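Local coordinates for protein amino Transferase (Eubacterium rectale, PDB 3ELE) that probably transfers amino groups between amino acids and keto acids, using bound pyridoxal-5'-phosphate, as a dimeric member of the class I and II aminotransferases, at residues N182-T187 against Y335-A340; E218-I223 against D331-M336. One frame throughout, in Å; residues are numbered along the deposited sequence.

Contact 1 (N182-T187 against Y335-A340); sequences NNPSGT and YMFVKA. With PLP (pyridoxal-5'-phosphate), chain E.
The cofactor site of this fold-type I aminotransferase is edged here by the loop 182-187, where Asn183 and Pro184 pack against Tyr335 and Phe337 of strand 335-339. The carboxamide of Asn183 lies stacked on the Tyr335 ring, the two planes 16° apart. Its OD1 sits over the ring centre, 3.5 Å above the plane. CG of Asn183 is anti to its backbone N (chi1 173°), which carries the amide across the ring. Asn183 ND2 donates to O3 of PLP at 2.8 Å. OD1 also accepts from Arg372, and Tyr335 OH is hydrogen-bonded to Tyr220.

The peptide bond before Pro184 is cis, within a turn that Gly186 N closes by bonding to Asn182 O. Pro184 and Phe337 run side by side, with Pro184 CG 3.6 Å from Phe337 CE1. Ser185 CA packs 3.9 Å from Phe337 CB. No direct hydrogen bond joins the segments; instead one water donates to Ser185 O (2.7 Å) and accepts from Phe337 N (2.8 Å).

Within the loop, Asn182 OD1 takes two donors, Ser185 N at 3.1 Å and Ser185 OG. The first makes an Asx motif. Ser185 OG accepts in turn from Thr187 N, an ST turn. The Asn183 amide is thus held through both its polar atoms and by the ring beneath it, and its N-H is likely to stabilise negative charge on the cofactor's O3.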
loop_
_atom_site.group_PDB
_atom_site.type_symbol
_atom_site.label_atom_id
_atom_site.label_comp_id
_atom_site.label_asym_id
_atom_site.label_seq_id
_atom_site.Cartn_x
_atom_site.Cartn_y
_atom_site.Cartn_z
ATOM N N ASN A 182 10.103 16.803 14.466
ATOM C CA ASN A 182 8.967 17.394 13.739
ATOM C C ASN A 182 9.171 17.970 12.332
ATOM O O ASN A 182 10.128 18.700 12.068
ATOM C CB ASN A 182 8.407 18.531 14.615
ATOM C CG ASN A 182 7.024 19.070 14.148
ATOM O OD1 ASN A 182 6.931 20.167 13.597
ATOM N ND2 ASN A 182 5.972 18.324 14.413
ATOM N N ASN A 183 8.225 17.634 11.451
ATOM C CA ASN A 183 8.070 18.272 10.138
ATOM C C ASN A 183 6.795 19.125 10.371
ATOM O O ASN A 183 5.716 18.545 10.589
ATOM C CB ASN A 183 7.840 17.246 9.030
ATOM C CG ASN A 183 7.514 17.885 7.683
ATOM O OD1 ASN A 183 7.784 19.071 7.469
ATOM N ND2 ASN A 183 6.959 17.093 6.760
ATOM N N PRO A 184 6.875 20.457 10.197
ATOM C CA PRO A 184 7.946 21.317 9.658
ATOM C C PRO A 184 8.932 22.067 10.574
ATOM O O PRO A 184 9.901 22.644 10.047
ATOM C CB PRO A 184 7.115 22.354 8.923
ATOM C CG PRO A 184 6.072 22.631 9.839
ATOM C CD PRO A 184 5.737 21.312 10.556
ATOM N N SER A 185 8.707 22.066 11.887
ATOM C CA SER A 185 9.502 22.903 12.788
ATOM C C SER A 185 10.895 22.432 13.147
ATOM O O SER A 185 11.721 23.242 13.562
ATOM C CB SER A 185 8.755 23.147 14.095
ATOM O OG SER A 185 8.749 21.978 14.888
ATOM N N GLY A 186 11.138 21.128 13.038
ATOM C CA GLY A 186 12.379 20.525 13.508
ATOM C C GLY A 186 12.492 20.447 15.036
ATOM O O GLY A 186 13.564 20.156 15.564
ATOM N N THR A 187 11.382 20.680 15.756
ATOM C CA THR A 187 11.362 20.611 17.203
ATOM C C THR A 187 11.448 19.147 17.654
ATOM O O THR A 187 11.218 18.230 16.859
ATOM C CB THR A 187 10.083 21.252 17.799
ATOM O OG1 THR A 187 10.284 21.483 19.198
ATOM C CG2 THR A 187 8.828 20.362 17.560
ATOM N N TYR A 335 14.205 20.375 8.451
ATOM C CA TYR A 335 13.436 21.559 8.110
ATOM C C TYR A 335 13.755 22.670 9.112
ATOM O O TYR A 335 13.781 22.416 10.327
ATOM C CB TYR A 335 11.957 21.228 8.179
ATOM C CG TYR A 335 11.576 20.000 7.411
ATOM C CD1 TYR A 335 11.509 20.018 6.019
ATOM C CD2 TYR A 335 11.319 18.797 8.071
ATOM C CE1 TYR A 335 11.172 18.867 5.297
ATOM C CE2 TYR A 335 10.987 17.655 7.370
ATOM C CZ TYR A 335 10.912 17.691 5.978
ATOM O OH TYR A 335 10.569 16.567 5.283
HETATM N N MSE A 336 14.031 23.876 8.623
HETATM C CA MSE A 336 14.227 25.012 9.505
HETATM C C MSE A 336 12.997 25.921 9.431
HETATM O O MSE A 336 12.534 26.274 8.333
HETATM C CB MSE A 336 15.493 25.766 9.180
HETATM C CG MSE A 336 15.841 26.804 10.261
HETATM SE SE MSE A 336 17.596 27.389 10.091
HETATM C CE MSE A 336 18.461 25.770 10.583
ATOM N N PHE A 337 12.504 26.306 10.607
ATOM C CA PHE A 337 11.313 27.144 10.753
ATOM C C PHE A 337 11.827 28.566 11.033
ATOM O O PHE A 337 12.454 28.817 12.075
ATOM C CB PHE A 337 10.430 26.571 11.878
ATOM C CG PHE A 337 8.962 26.656 11.601
ATOM C CD1 PHE A 337 8.426 26.027 10.486
ATOM C CD2 PHE A 337 8.093 27.307 12.485
ATOM C CE1 PHE A 337 7.073 26.102 10.213
ATOM C CE2 PHE A 337 6.731 27.357 12.231
ATOM C CZ PHE A 337 6.223 26.737 11.100
ATOM N N VAL A 338 11.592 29.470 10.071
ATOM C CA VAL A 338 12.095 30.857 10.098
ATOM C C VAL A 338 10.913 31.825 10.079
ATOM O O VAL A 338 9.929 31.609 9.336
ATOM C CB VAL A 338 13.014 31.107 8.881
ATOM C CG1 VAL A 338 13.602 32.541 8.861
ATOM C CG2 VAL A 338 14.143 30.084 8.847
ATOM N N LYS A 339 10.979 32.866 10.913
ATOM C CA LYS A 339 9.922 33.861 10.935
ATOM C C LYS A 339 9.985 34.739 9.670
ATOM O O LYS A 339 11.062 35.212 9.294
ATOM C CB LYS A 339 9.925 34.740 12.206
ATOM C CG LYS A 339 8.596 35.495 12.232
ATOM C CD LYS A 339 8.080 36.126 13.464
ATOM C CE LYS A 339 6.530 36.388 13.236
ATOM N NZ LYS A 339 6.094 36.734 11.784
ATOM N N ALA A 340 8.830 34.935 9.022
ATOM C CA ALA A 340 8.733 35.807 7.838
ATOM C C ALA A 340 8.992 37.269 8.243
ATOM O O ALA A 340 8.763 37.649 9.399
ATOM C CB ALA A 340 7.364 35.684 7.186
HETATM N N1 PLP E . 5.346 11.832 8.531
HETATM C C2 PLP E . 6.059 13.021 8.355
HETATM C C2A PLP E . 6.031 14.055 9.434
HETATM C C3 PLP E . 6.820 13.227 7.186
HETATM O O3 PLP E . 7.538 14.386 7.013
HETATM C C4 PLP E . 6.835 12.251 6.163
HETATM C C4A PLP E . 7.286 12.727 4.794
HETATM O O4A PLP E . 6.476 13.246 4.024
HETATM C C5 PLP E . 6.099 11.044 6.368
HETATM C C6 PLP E . 5.354 10.847 7.557
HETATM C C5A PLP E . 6.017 9.945 5.329
HETATM O O4P PLP E . 7.000 8.967 5.469
HETATM P P PLP E . 6.910 7.683 4.500
HETATM O O1P PLP E . 7.401 6.464 5.227
HETATM O O2P PLP E . 7.835 7.884 3.334
HETATM O O3P PLP E . 5.521 7.447 4.004
HETATM O O HOH W 1 13.566 25.021 12.804
#

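Contact 2 (E218-I223 against D331-M336); sequences EPYREI and DGAFYM. With PLP (pyridoxal-5'-phosphate), chain E.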
loop_
_atom_site.group_PDB
_atom_site.type_symbol
_atom_site.label_atom_id
_atom_site.label_comp_id
_atom_site.label_asym_id
_atom_site.label_seq_id
_atom_site.Cartn_x
_atom_site.Cartn_y
_atom_site.Cartn_z
ATOM N N GLU A 218 6.959 8.775 13.891
ATOM C CA GLU A 218 8.416 8.819 14.180
ATOM C C GLU A 218 9.456 8.603 13.075
ATOM O O GLU A 218 10.572 8.170 13.393
ATOM C CB GLU A 218 8.711 7.785 15.259
ATOM C CG GLU A 218 7.921 7.961 16.524
ATOM C CD GLU A 218 8.624 7.345 17.699
ATOM O OE1 GLU A 218 9.294 6.297 17.524
ATOM O OE2 GLU A 218 8.538 7.932 18.791
ATOM N N PRO A 219 9.163 8.975 11.808
ATOM C CA PRO A 219 10.186 8.681 10.781
ATOM C C PRO A 219 11.510 9.459 10.906
ATOM O O PRO A 219 12.518 8.982 10.357
ATOM C CB PRO A 219 9.465 8.980 9.455
ATOM C CG PRO A 219 8.483 10.057 9.793
ATOM C CD PRO A 219 8.016 9.701 11.222
ATOM N N TYR A 220 11.519 10.602 11.618
ATOM C CA TYR A 220 12.747 11.411 11.855
ATOM C C TYR A 220 13.470 11.065 13.167
ATOM O O TYR A 220 14.434 11.762 13.521
ATOM C CB TYR A 220 12.425 12.927 11.858
ATOM C CG TYR A 220 11.776 13.386 10.584
ATOM C CD1 TYR A 220 12.533 13.568 9.451
ATOM C CD2 TYR A 220 10.395 13.594 10.498
ATOM C CE1 TYR A 220 11.959 13.963 8.259
ATOM C CE2 TYR A 220 9.803 13.991 9.285
ATOM C CZ TYR A 220 10.609 14.158 8.169
ATOM O OH TYR A 220 10.127 14.533 6.947
ATOM N N ARG A 221 13.027 10.012 13.880
ATOM C CA ARG A 221 13.592 9.605 15.184
ATOM C C ARG A 221 15.108 9.665 15.264
ATOM O O ARG A 221 15.633 10.236 16.217
ATOM C CB ARG A 221 13.073 8.209 15.619
ATOM C CG ARG A 221 13.806 7.607 16.866
ATOM C CD ARG A 221 13.090 6.416 17.457
ATOM N NE ARG A 221 12.014 6.869 18.327
ATOM C CZ ARG A 221 12.175 7.292 19.579
ATOM N NH1 ARG A 221 13.369 7.405 20.148
ATOM N NH2 ARG A 221 11.122 7.666 20.263
ATOM N N GLU A 222 15.799 9.109 14.259
ATOM C CA GLU A 222 17.275 9.090 14.250
ATOM C C GLU A 222 17.907 10.357 13.655
ATOM O O GLU A 222 19.118 10.521 13.766
ATOM C CB GLU A 222 17.843 7.846 13.563
ATOM C CG GLU A 222 17.469 6.514 14.233
ATOM C CD GLU A 222 16.048 6.074 13.975
ATOM O OE1 GLU A 222 15.502 6.409 12.889
ATOM O OE2 GLU A 222 15.475 5.400 14.869
ATOM N N ILE A 223 17.102 11.223 13.017
ATOM C CA ILE A 223 17.561 12.507 12.476
ATOM C C ILE A 223 17.391 13.524 13.604
ATOM O O ILE A 223 16.448 14.304 13.634
ATOM C CB ILE A 223 16.826 12.925 11.158
ATOM C CG1 ILE A 223 16.930 11.782 10.118
ATOM C CG2 ILE A 223 17.388 14.272 10.621
ATOM C CD1 ILE A 223 16.879 12.223 8.656
ATOM N N ASP A 331 16.153 20.839 16.742
ATOM C CA ASP A 331 16.901 19.719 17.346
ATOM C C ASP A 331 16.847 18.429 16.507
ATOM O O ASP A 331 17.640 17.502 16.749
ATOM C CB ASP A 331 16.388 19.437 18.759
ATOM C CG ASP A 331 16.709 20.558 19.733
ATOM O OD1 ASP A 331 17.819 21.128 19.651
ATOM O OD2 ASP A 331 15.856 20.867 20.582
ATOM N N GLY A 332 15.934 18.363 15.535
ATOM C CA GLY A 332 15.791 17.174 14.696
ATOM C C GLY A 332 15.091 17.431 13.380
ATOM O O GLY A 332 14.686 18.561 13.106
ATOM N N ALA A 333 14.966 16.374 12.564
ATOM C CA ALA A 333 14.406 16.456 11.201
ATOM C C ALA A 333 15.338 17.322 10.303
ATOM O O ALA A 333 16.499 17.607 10.694
ATOM C CB ALA A 333 12.947 16.965 11.218
ATOM N N PHE A 334 14.886 17.690 9.107
ATOM C CA PHE A 334 15.716 18.508 8.188
ATOM C C PHE A 334 14.989 19.719 7.587
ATOM O O PHE A 334 15.171 20.075 6.418
ATOM C CB PHE A 334 16.486 17.648 7.169
ATOM C CG PHE A 334 15.670 16.570 6.481
ATOM C CD1 PHE A 334 14.513 16.878 5.753
ATOM C CD2 PHE A 334 16.139 15.244 6.459
ATOM C CE1 PHE A 334 13.801 15.873 5.071
ATOM C CE2 PHE A 334 15.440 14.236 5.769
ATOM C CZ PHE A 334 14.272 14.545 5.083
ATOM N N TYR A 335 14.205 20.375 8.451
ATOM C CA TYR A 335 13.436 21.559 8.110
ATOM C C TYR A 335 13.755 22.670 9.112
ATOM O O TYR A 335 13.781 22.416 10.327
ATOM C CB TYR A 335 11.957 21.228 8.179
ATOM C CG TYR A 335 11.576 20.000 7.411
ATOM C CD1 TYR A 335 11.509 20.018 6.019
ATOM C CD2 TYR A 335 11.319 18.797 8.071
ATOM C CE1 TYR A 335 11.172 18.867 5.297
ATOM C CE2 TYR A 335 10.987 17.655 7.370
ATOM C CZ TYR A 335 10.912 17.691 5.978
ATOM O OH TYR A 335 10.569 16.567 5.283
HETATM N N MSE A 336 14.031 23.876 8.623
HETATM C CA MSE A 336 14.227 25.012 9.505
HETATM C C MSE A 336 12.997 25.921 9.431
HETATM O O MSE A 336 12.534 26.274 8.333
HETATM C CB MSE A 336 15.493 25.766 9.180
HETATM C CG MSE A 336 15.841 26.804 10.261
HETATM SE SE MSE A 336 17.596 27.389 10.091
HETATM C CE MSE A 336 18.461 25.770 10.583
HETATM N N1 PLP E . 5.346 11.832 8.531
HETATM C C2 PLP E . 6.059 13.021 8.355
HETATM C C2A PLP E . 6.031 14.055 9.434
HETATM C C3 PLP E . 6.820 13.227 7.186
HETATM O O3 PLP E . 7.538 14.386 7.013
HETATM C C4 PLP E . 6.835 12.251 6.163
HETATM C C4A PLP E . 7.286 12.727 4.794
HETATM O O4A PLP E . 6.476 13.246 4.024
HETATM C C5 PLP E . 6.099 11.044 6.368
HETATM C C6 PLP E . 5.354 10.847 7.557
HETATM C C5A PLP E . 6.017 9.945 5.329
HETATM O O4P PLP E . 7.000 8.967 5.469
HETATM P P PLP E . 6.910 7.683 4.500
HETATM O O1P PLP E . 7.401 6.464 5.227
HETATM O O2P PLP E . 7.835 7.884 3.334
HETATM O O3P PLP E . 5.521 7.447 4.004
#
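Tyr220 and Tyr335 cross at about a right angle. Tyr220 OH lies at the edge of the Tyr335 ring and is hydrogen-bonded to Tyr335 OH at 2.7 Å. Tyr220 OH is also hydrogen-bonded to O3 of PLP at 2.6 Å, so it bridges the cofactor and Tyr335. The backbones are joined by one bond, from Ala333 N to Ile223 O at 2.8 Å.

The aromatic contacts centre on Tyr220. Its CG is anti to its carbonyl carbon (chi1 -57°), which turns the ring to Ala333 and Phe334. Its edge points at the face of Phe334 in a T-shaped pair, with planes at 87°. CE1 of Tyr220 stands 4.0 Å above the Phe334 plane, toward the rim. Ala333 CB makes a CH-pi contact over one face of Tyr220, 4.1 Å from the ring centroid.

The segment 218-223 follows strand 213-217 of the large mixed sheet, and two type I turns shape it. Replacing Tyr220 by a phenylalanine would probably leave the Tyr335 hydroxyl without this mate and PLP O3 with one hydrogen bond fewer.

Among the apolar contacts, Ile223 CD1 meets Phe334 CE2 at 3.8 Å, and Tyr220 CZ meets Tyr335 CE2 at 3.6 Å.

Overall arrangement
From the N terminus, the chain first reaches 182-187, after strand 173-178, and then 218-223, after strand 213-217. Both loops leave neighbouring parallel strands of the seven-stranded sheet. About 110 residues later it arrives at 331-340. Contact 2 closes the shorter loop and contact 1 the longer. Both contacts finish on strand 335-339, where they share Tyr335 and Met336, and the loop of contact 2 lies wholly within that of contact 1. Together they tie the large sheet to the small antiparallel sheet that holds strand 335-339. Their centres are about 10 Å apart. They also touch directly: Gly186 O and Gly332 N make a probable hydrogen bond at 3.0 Å. Each meets the cofactor.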